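Two-component system response regulator/GGDEF domain protein (PDB 3LUF) probably makes cyclic di-GMP from two GTP molecules as a full-length diguanylate cyclase, of which this piece is the tandem pair of magnesium-binding receiver domains. Local coordinates at residues D55-D60 against V101-R106; E159-L164 against I185-M190. All blocks are in the same frame, centred on the assembly; numbering follows the deposited sequence.

Contact 1: D55-D60 against V101-R106; sequences DLTLPD and VMKDSR. With MG (magnesium ion), chain G.
Asp55 OD1 is gripped from both faces of its carboxylate. Lys103 NZ lies 2.7 Å from Asp55 OD1, above one face of the carboxylate, in a salt bridge. Thr57 N reaches Asp55 OD1 from the opposite face, 3.1 Å away, on a nearly straight N-H line (172°), which makes an Asx turn. Pinned this way, the carboxylate leaves its other oxygen to the metal: Asp55 OD2 lies 2.1 Å from the magnesium ion. Thr57 binds the ion twice, through O and OG1, two waters add to the shell, and Asp12 completes the site. The side chains of Asp55 and Lys103 cross at about a right angle; beyond CG the lysine chain is extended, which lets the ammonium, starting just past strand 99-102, reach the carboxylate of Asp55. A water lies 2.8 Å from Thr57 OG1 and takes a weak bond from Lys103 NZ. Glu11 forms a second salt bridge with the lysine, whose positive charge probably offsets part of the negative charge gathered round the metal. This is the acidic pocket of a CheY-like receiver domain, with Asp55 the predicted phosphorylation site, unmodified here. The 55-60 segment leads out of the central strand 49-55 of the parallel sheet, while Lys103 follows the outermost strand 99-102; strand 77-81 runs between them, and Lys103 also packs against helices 14-27 and 106-122.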
loop_
_atom_site.group_PDB
_atom_site.type_symbol
_atom_site.label_atom_id
_atom_site.label_comp_id
_atom_site.label_asym_id
_atom_site.label_seq_id
_atom_site.Cartn_x
_atom_site.Cartn_y
_atom_site.Cartn_z
ATOM N N ASP B 55 26.567 -12.433 3.079
ATOM C CA ASP B 55 27.580 -11.391 2.900
ATOM C C ASP B 55 28.469 -11.651 1.654
ATOM O O ASP B 55 28.814 -12.812 1.342
ATOM C CB ASP B 55 28.415 -11.317 4.179
ATOM C CG ASP B 55 29.513 -10.255 4.139
ATOM O OD1 ASP B 55 29.364 -9.166 3.537
ATOM O OD2 ASP B 55 30.532 -10.521 4.768
ATOM N N LEU B 56 28.798 -10.568 0.932
ATOM C CA LEU B 56 29.715 -10.668 -0.211
ATOM C C LEU B 56 31.179 -10.611 0.217
ATOM O O LEU B 56 32.054 -11.013 -0.553
ATOM C CB LEU B 56 29.422 -9.603 -1.281
ATOM C CG LEU B 56 27.957 -9.409 -1.698
ATOM C CD1 LEU B 56 27.832 -8.228 -2.642
ATOM C CD2 LEU B 56 27.436 -10.674 -2.367
ATOM N N THR B 57 31.456 -10.126 1.429
ATOM C CA THR B 57 32.840 -10.016 1.856
ATOM C C THR B 57 33.180 -11.064 2.919
ATOM O O THR B 57 33.333 -10.737 4.099
ATOM C CB THR B 57 33.144 -8.605 2.395
ATOM O OG1 THR B 57 32.285 -8.325 3.530
ATOM C CG2 THR B 57 32.946 -7.588 1.312
ATOM N N LEU B 58 33.288 -12.329 2.529
ATOM C CA LEU B 58 33.521 -13.370 3.538
ATOM C C LEU B 58 34.990 -13.765 3.533
ATOM O O LEU B 58 35.655 -13.619 2.508
ATOM C CB LEU B 58 32.634 -14.595 3.269
ATOM C CG LEU B 58 31.159 -14.320 3.619
ATOM C CD1 LEU B 58 30.290 -15.455 3.000
ATOM C CD2 LEU B 58 30.941 -14.130 5.133
ATOM N N PRO B 59 35.508 -14.271 4.666
ATOM C CA PRO B 59 36.951 -14.575 4.694
ATOM C C PRO B 59 37.340 -15.613 3.655
ATOM O O PRO B 59 38.424 -15.555 3.082
ATOM C CB PRO B 59 37.151 -15.176 6.065
ATOM C CG PRO B 59 36.124 -14.577 6.927
ATOM C CD PRO B 59 34.895 -14.346 6.008
ATOM N N ASP B 60 36.458 -16.577 3.436
ATOM C CA ASP B 60 36.679 -17.633 2.439
ATOM C C ASP B 60 35.825 -17.427 1.158
ATOM O O ASP B 60 35.714 -18.322 0.273
ATOM C CB ASP B 60 36.481 -19.013 3.079
ATOM C CG ASP B 60 35.123 -19.171 3.756
ATOM O OD1 ASP B 60 34.354 -18.179 3.808
ATOM O OD2 ASP B 60 34.861 -20.285 4.291
ATOM N N VAL B 101 19.706 -6.616 0.956
ATOM C CA VAL B 101 19.479 -5.843 2.168
ATOM C C VAL B 101 20.671 -4.931 2.329
ATOM O O VAL B 101 21.821 -5.376 2.232
ATOM C CB VAL B 101 19.359 -6.761 3.411
ATOM C CG1 VAL B 101 19.272 -5.956 4.710
ATOM C CG2 VAL B 101 18.120 -7.633 3.288
HETATM N N MSE B 102 20.414 -3.642 2.525
HETATM C CA MSE B 102 21.514 -2.738 2.850
HETATM C C MSE B 102 21.958 -2.938 4.290
HETATM O O MSE B 102 21.100 -3.034 5.190
HETATM C CB MSE B 102 21.078 -1.279 2.643
HETATM C CG MSE B 102 20.670 -0.945 1.228
HETATM SE SE MSE B 102 22.082 -1.189 -0.125
HETATM C CE MSE B 102 23.569 -0.244 0.632
ATOM N N LYS B 103 23.276 -3.003 4.522
ATOM C CA LYS B 103 23.786 -3.195 5.887
ATOM C C LYS B 103 24.668 -2.055 6.367
ATOM O O LYS B 103 25.544 -2.259 7.205
ATOM C CB LYS B 103 24.460 -4.568 6.091
ATOM C CG LYS B 103 25.578 -4.845 5.117
ATOM C CD LYS B 103 26.399 -6.046 5.554
ATOM C CE LYS B 103 27.510 -6.325 4.522
ATOM N NZ LYS B 103 28.528 -7.216 5.178
ATOM N N ASP B 104 24.396 -0.852 5.857
ATOM C CA ASP B 104 25.198 0.320 6.217
ATOM C C ASP B 104 24.744 0.977 7.518
ATOM O O ASP B 104 25.457 1.805 8.044
ATOM C CB ASP B 104 25.261 1.339 5.069
ATOM C CG ASP B 104 23.897 1.892 4.697
ATOM O OD1 ASP B 104 22.898 1.156 4.733
ATOM O OD2 ASP B 104 23.834 3.089 4.347
ATOM N N SER B 105 23.602 0.561 8.052
ATOM C CA SER B 105 23.104 1.057 9.328
ATOM C C SER B 105 22.234 0.029 9.992
ATOM O O SER B 105 21.775 -0.939 9.364
ATOM C CB SER B 105 22.278 2.349 9.163
ATOM O OG SER B 105 21.095 2.049 8.435
ATOM N N ARG B 106 21.960 0.258 11.265
ATOM C CA ARG B 106 21.095 -0.640 12.000
ATOM C C ARG B 106 19.671 -0.613 11.423
ATOM O O ARG B 106 19.037 -1.667 11.225
ATOM C CB ARG B 106 21.098 -0.300 13.493
ATOM C CG ARG B 106 20.088 -1.123 14.306
ATOM C CD ARG B 106 20.236 -2.665 14.139
ATOM N NE ARG B 106 19.146 -3.352 14.847
ATOM C CZ ARG B 106 17.931 -3.603 14.353
ATOM N NH1 ARG B 106 17.601 -3.270 13.100
ATOM N NH2 ARG B 106 17.034 -4.210 15.120
HETATM MG MG MG G . 32.222 -9.451 5.270
HETATM O O HOH W 1 30.805 -5.950 3.292
HETATM O O HOH W 2 34.047 -8.604 5.933
HETATM O O HOH W 3 31.101 -8.028 6.244
#

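Contact 2: E159-L164 against I185-M190. Unlike the reference sequence in segment 159-164: Ala162 (reference Thr). With DMS (dimethyl sulfoxide), chain I.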
loop_
_atom_site.group_PDB
_atom_site.type_symbol
_atom_site.label_atom_id
_atom_site.label_comp_id
_atom_site.label_asym_id
_atom_site.label_seq_id
_atom_site.Cartn_x
_atom_site.Cartn_y
_atom_site.Cartn_z
ATOM N N GLU B 159 -10.699 -17.888 -17.313
ATOM C CA GLU B 159 -9.790 -18.806 -16.645
ATOM C C GLU B 159 -9.576 -18.446 -15.166
ATOM O O GLU B 159 -9.516 -19.341 -14.340
ATOM C CB GLU B 159 -8.438 -18.882 -17.372
ATOM C CG GLU B 159 -7.458 -19.827 -16.696
ATOM C CD GLU B 159 -6.237 -20.156 -17.545
ATOM O OE1 GLU B 159 -5.743 -19.269 -18.290
ATOM O OE2 GLU B 159 -5.779 -21.319 -17.447
ATOM N N ALA B 160 -9.475 -17.151 -14.855
ATOM C CA ALA B 160 -9.299 -16.680 -13.468
ATOM C C ALA B 160 -10.416 -17.203 -12.597
ATOM O O ALA B 160 -10.173 -17.705 -11.528
ATOM C CB ALA B 160 -9.217 -15.133 -13.408
ATOM N N LEU B 161 -11.662 -17.072 -13.059
ATOM C CA LEU B 161 -12.804 -17.537 -12.285
ATOM C C LEU B 161 -12.749 -19.028 -12.057
ATOM O O LEU B 161 -12.977 -19.481 -10.948
ATOM C CB LEU B 161 -14.109 -17.168 -12.977
ATOM C CG LEU B 161 -14.386 -15.661 -13.078
ATOM C CD1 LEU B 161 -15.295 -15.314 -14.245
ATOM C CD2 LEU B 161 -14.933 -15.022 -11.725
ATOM N N ALA B 162 -12.413 -19.774 -13.116
ATOM C CA ALA B 162 -12.305 -21.232 -13.031
ATOM C C ALA B 162 -11.253 -21.657 -12.017
ATOM O O ALA B 162 -11.478 -22.555 -11.218
ATOM C CB ALA B 162 -11.979 -21.812 -14.436
ATOM N N THR B 163 -10.114 -20.970 -12.058
ATOM C CA THR B 163 -8.997 -21.204 -11.146
ATOM C C THR B 163 -9.383 -20.946 -9.694
ATOM O O THR B 163 -9.097 -21.744 -8.810
ATOM C CB THR B 163 -7.747 -20.420 -11.620
ATOM O OG1 THR B 163 -7.350 -20.967 -12.868
ATOM C CG2 THR B 163 -6.572 -20.572 -10.653
ATOM N N LEU B 164 -10.070 -19.831 -9.453
ATOM C CA LEU B 164 -10.555 -19.499 -8.110
ATOM C C LEU B 164 -11.525 -20.544 -7.571
ATOM O O LEU B 164 -11.479 -20.904 -6.373
ATOM C CB LEU B 164 -11.183 -18.108 -8.089
ATOM C CG LEU B 164 -10.155 -16.971 -8.227
ATOM C CD1 LEU B 164 -10.834 -15.596 -8.583
ATOM C CD2 LEU B 164 -9.277 -16.794 -6.976
ATOM N N ILE B 185 -11.687 -4.548 -14.680
ATOM C CA ILE B 185 -12.618 -3.936 -13.743
ATOM C C ILE B 185 -13.902 -4.764 -13.674
ATOM O O ILE B 185 -14.462 -4.952 -12.579
ATOM C CB ILE B 185 -12.877 -2.443 -14.074
ATOM C CG1 ILE B 185 -11.623 -1.636 -13.791
ATOM C CG2 ILE B 185 -13.974 -1.886 -13.193
ATOM C CD1 ILE B 185 -11.528 -0.346 -14.555
ATOM N N SER B 186 -14.330 -5.291 -14.816
ATOM C CA SER B 186 -15.453 -6.215 -14.857
ATOM C C SER B 186 -15.204 -7.473 -14.036
ATOM O O SER B 186 -16.088 -7.946 -13.339
ATOM C CB SER B 186 -15.757 -6.626 -16.293
ATOM O OG SER B 186 -16.290 -5.539 -16.980
ATOM N N LEU B 187 -13.993 -8.008 -14.121
ATOM C CA LEU B 187 -13.650 -9.164 -13.309
ATOM C C LEU B 187 -13.709 -8.776 -11.832
ATOM O O LEU B 187 -14.214 -9.516 -11.001
ATOM C CB LEU B 187 -12.260 -9.723 -13.664
ATOM C CG LEU B 187 -11.728 -10.863 -12.792
ATOM C CD1 LEU B 187 -12.627 -12.117 -12.820
ATOM C CD2 LEU B 187 -10.314 -11.202 -13.290
ATOM N N VAL B 188 -13.149 -7.625 -11.495
ATOM C CA VAL B 188 -13.211 -7.208 -10.087
ATOM C C VAL B 188 -14.678 -7.070 -9.601
ATOM O O VAL B 188 -15.023 -7.520 -8.515
ATOM C CB VAL B 188 -12.409 -5.918 -9.890
ATOM C CG1 VAL B 188 -12.632 -5.373 -8.530
ATOM C CG2 VAL B 188 -10.917 -6.242 -10.100
ATOM N N ARG B 189 -15.531 -6.456 -10.410
ATOM C CA ARG B 189 -16.961 -6.380 -10.051
ATOM C C ARG B 189 -17.570 -7.776 -9.783
ATOM O O ARG B 189 -18.279 -7.939 -8.787
ATOM C CB ARG B 189 -17.775 -5.628 -11.122
ATOM C CG ARG B 189 -17.391 -4.156 -11.306
ATOM C CD ARG B 189 -18.528 -3.331 -12.022
ATOM N NE ARG B 189 -18.954 -3.978 -13.264
ATOM C CZ ARG B 189 -18.312 -3.883 -14.429
ATOM N NH1 ARG B 189 -17.200 -3.137 -14.546
ATOM N NH2 ARG B 189 -18.782 -4.545 -15.484
HETATM N N MSE B 190 -17.285 -8.772 -10.636
HETATM C CA MSE B 190 -17.795 -10.115 -10.431
HETATM C C MSE B 190 -17.308 -10.704 -9.107
HETATM O O MSE B 190 -18.071 -11.324 -8.344
HETATM C CB MSE B 190 -17.393 -11.021 -11.607
HETATM C CG MSE B 190 -18.173 -10.664 -12.851
HETATM SE SE MSE B 190 -17.776 -11.990 -14.226
HETATM C CE MSE B 190 -18.449 -13.541 -13.374
HETATM S S DMS I . -15.989 -5.402 -20.943
HETATM O O DMS I . -15.321 -6.052 -19.406
HETATM C C1 DMS I . -16.564 -3.688 -20.727
HETATM C C2 DMS I . -14.630 -5.116 -22.117
#
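Leu161 and Leu187 reach past one another from neighbouring helices, flank against flank: Leu161 CD2 is 3.9 Å from Leu187 CD1. The other branch of each leucine turns to a different neighbour. Leu187 CD2 sits 4.1 Å from Ala160 CB, while Leu161 CD1 receives the methyl of the selenomethionine Met190, whose CE comes within 3.7 Å. That third side chain crosses Leu161 at about a right angle. A bend at its last torsion (chi3 62°) folds the methyl back toward the leucine, with SE a little farther from CD1. With CG anti to the backbone N (chi1 175°), Leu187 aims its branch point at the other helix. No hydrogen bond links the segments; the contact is wholly apolar, from buried Ala160 and Leu187 to exposed Met190. The axes of segments 159-164 and 185-190 come no closer than 11.6 Å and cross at -30°, and side chains bridge the gap. On helix 184-194, Ser186 OG donates to a dimethyl sulfoxide, probably from the crystallisation liquor. In this second receiver domain, helices 157-166 and 184-194 lie side by side; the first rests on strands 126-130 and 150-154 through Ala160, and the second packs against helix 213-219 through Ile185 and Val188.

The two contacts belong to different receiver domains of the same chain and follow one another in sequence, all of contact 1 before any of contact 2. Their centres are 44 Å apart, on opposite sides of the chain's centre, and their nearest atoms stay about 31 Å from each other. Each domain has its own five-stranded parallel sheet with strand order 2-1-3-4-5. Contact 1 lies at the metal site beyond the strand ends of the first sheet, whereas contact 2 joins two helices of the second domain, the side chain of Leu187 about 11 Å from a bound magnesium ion. One therefore builds a predicted phosphorylation pocket; the other packs helices outside such a pocket.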